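Long-range contact in RNA-binding protein RO60 (Deinococcus radiodurans, PDB 2NVO), which binds several small RNAs that accumulate during recovery from ultraviolet irradiation and contributes to the resistance of the bacterium to that radiation: residues L367-S372 / A394-A399. Sequence-based numbering, arbitrary orientation.
With CA (calcium ion), chain B.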
loop_
_atom_site.group_PDB
_atom_site.type_symbol
_atom_site.label_atom_id
_atom_site.label_comp_id
_atom_site.label_asym_id
_atom_site.label_seq_id
_atom_site.Cartn_x
_atom_site.Cartn_y
_atom_site.Cartn_z
ATOM N N LEU A 367 -20.697 7.560 -9.061
ATOM C CA LEU A 367 -20.424 7.007 -7.723
ATOM C C LEU A 367 -21.771 6.842 -7.047
ATOM O O LEU A 367 -22.539 7.787 -6.966
ATOM C CB LEU A 367 -19.525 7.950 -6.908
ATOM C CG LEU A 367 -18.008 7.729 -6.835
ATOM C CD1 LEU A 367 -17.390 7.653 -8.220
ATOM C CD2 LEU A 367 -17.330 8.806 -5.983
ATOM N N ALA A 368 -22.082 5.623 -6.632
ATOM C CA ALA A 368 -23.349 5.341 -5.975
ATOM C C ALA A 368 -23.024 4.983 -4.512
ATOM O O ALA A 368 -22.382 3.977 -4.247
ATOM C CB ALA A 368 -24.026 4.201 -6.674
ATOM N N LEU A 369 -23.441 5.854 -3.605
ATOM C CA LEU A 369 -23.145 5.746 -2.190
ATOM C C LEU A 369 -24.317 5.147 -1.427
ATOM O O LEU A 369 -25.452 5.587 -1.561
ATOM C CB LEU A 369 -22.866 7.136 -1.613
ATOM C CG LEU A 369 -21.470 7.726 -1.714
ATOM C CD1 LEU A 369 -20.786 7.334 -3.020
ATOM C CD2 LEU A 369 -21.466 9.228 -1.482
ATOM N N ASP A 370 -24.008 4.131 -0.637
ATOM C CA ASP A 370 -24.875 3.674 0.436
ATOM C C ASP A 370 -25.023 4.860 1.398
ATOM O O ASP A 370 -24.026 5.433 1.859
ATOM C CB ASP A 370 -24.204 2.457 1.114
ATOM C CG ASP A 370 -25.134 1.722 2.093
ATOM O OD1 ASP A 370 -25.885 2.396 2.814
ATOM O OD2 ASP A 370 -25.091 0.475 2.136
ATOM N N VAL A 371 -26.255 5.262 1.682
ATOM C CA VAL A 371 -26.506 6.422 2.541
ATOM C C VAL A 371 -27.257 6.053 3.825
ATOM O O VAL A 371 -27.771 6.924 4.512
ATOM C CB VAL A 371 -27.318 7.536 1.788
ATOM C CG1 VAL A 371 -26.504 8.102 0.624
ATOM C CG2 VAL A 371 -28.659 6.998 1.301
ATOM N N SER A 372 -27.325 4.768 4.131
ATOM C CA SER A 372 -28.060 4.315 5.311
ATOM C C SER A 372 -27.248 4.540 6.583
ATOM O O SER A 372 -26.037 4.793 6.520
ATOM C CB SER A 372 -28.407 2.841 5.168
ATOM O OG SER A 372 -27.232 2.059 5.071
ATOM N N ALA A 394 -15.135 11.300 1.233
ATOM C CA ALA A 394 -13.777 11.677 0.838
ATOM C C ALA A 394 -13.492 11.259 -0.617
ATOM O O ALA A 394 -13.025 12.075 -1.436
ATOM C CB ALA A 394 -12.727 11.054 1.804
ATOM N N MET A 395 -13.804 9.999 -0.944
ATOM C CA MET A 395 -13.565 9.473 -2.286
ATOM C C MET A 395 -14.447 10.171 -3.334
ATOM O O MET A 395 -14.044 10.325 -4.479
ATOM C CB MET A 395 -13.790 7.955 -2.337
ATOM C CG MET A 395 -12.750 7.133 -1.536
ATOM S SD MET A 395 -11.034 7.450 -2.031
ATOM C CE MET A 395 -11.001 6.832 -3.696
ATOM N N SER A 396 -15.645 10.579 -2.935
ATOM C CA SER A 396 -16.553 11.322 -3.821
ATOM C C SER A 396 -15.954 12.685 -4.163
ATOM O O SER A 396 -15.877 13.063 -5.335
ATOM C CB SER A 396 -17.911 11.528 -3.156
ATOM O OG SER A 396 -18.632 10.306 -3.066
ATOM N N LEU A 397 -15.502 13.402 -3.137
ATOM C CA LEU A 397 -14.831 14.683 -3.344
ATOM C C LEU A 397 -13.630 14.548 -4.278
ATOM O O LEU A 397 -13.446 15.368 -5.206
ATOM C CB LEU A 397 -14.405 15.300 -2.026
ATOM C CG LEU A 397 -15.560 15.817 -1.181
ATOM C CD1 LEU A 397 -15.002 16.302 0.137
ATOM C CD2 LEU A 397 -16.341 16.943 -1.932
ATOM N N ILE A 398 -12.825 13.521 -4.041
ATOM C CA ILE A 398 -11.703 13.209 -4.936
ATOM C C ILE A 398 -12.114 13.032 -6.393
ATOM O O ILE A 398 -11.509 13.638 -7.285
ATOM C CB ILE A 398 -10.919 11.972 -4.467
ATOM C CG1 ILE A 398 -10.148 12.310 -3.191
ATOM C CG2 ILE A 398 -9.948 11.517 -5.550
ATOM C CD1 ILE A 398 -9.325 11.154 -2.595
ATOM N N ALA A 399 -13.117 12.188 -6.642
ATOM C CA ALA A 399 -13.629 11.990 -7.999
ATOM C C ALA A 399 -14.133 13.305 -8.602
ATOM O O ALA A 399 -13.714 13.694 -9.697
ATOM C CB ALA A 399 -14.721 10.942 -8.024
HETATM CA CA CA B . -26.944 -0.283 6.085
HETATM O O HOH W 1 -25.034 -0.440 4.563
HETATM O O HOH W 2 -28.649 -0.705 4.346
#
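Torsions on both sides bring L369 and S396 together: in L369, CG stands anti to the carbonyl carbon (chi1 -85°), and in S396 the hydroxyl does likewise (chi1 -71°), beside its own backbone N. The hydroxyl thereby takes up two roles. OG is hydrogen-bonded to the carbonyl oxygen of A392, one turn earlier in the helix, while its flank is met by methyls from the strand, L369 CD2 at 3.4 Å from S396 OG and L367 CD2 at 3.5 Å from the same oxygen. L367 makes the broader contact with the helix; its CD2 presses on the backbone at S396, 3.4 Å from S396 CA, a tight carbon pair, and also lies 3.9 Å from A399 CB. Strand 364-369 and helix 388-402 are the first two elements of a beta-alpha-beta unit, their local segments running nearly antiparallel (161°), as expected where a helix returns the chain to a parallel strand of a von Willebrand factor A domain. Y463 of the neighbouring strand 459-464 touches L367, L369 and M395.

Beyond L369 the chain enters the MIDAS-like site. D370 OD1 accepts from the backbone N of S372, closing an Asx turn, and also from the S372 hydroxyl through its syn lone pair; S372 OG binds the calcium ion at 2.6 Å, alongside S374 and E467. D370 itself reaches the metal through a water, which donates to OD2. The chemistry implies a division of labour: a small helix serine, its polar end satisfied within its own helix, can face leucine methyls, while the polar side chains of the loop that follows the strand gather around the calcium ion.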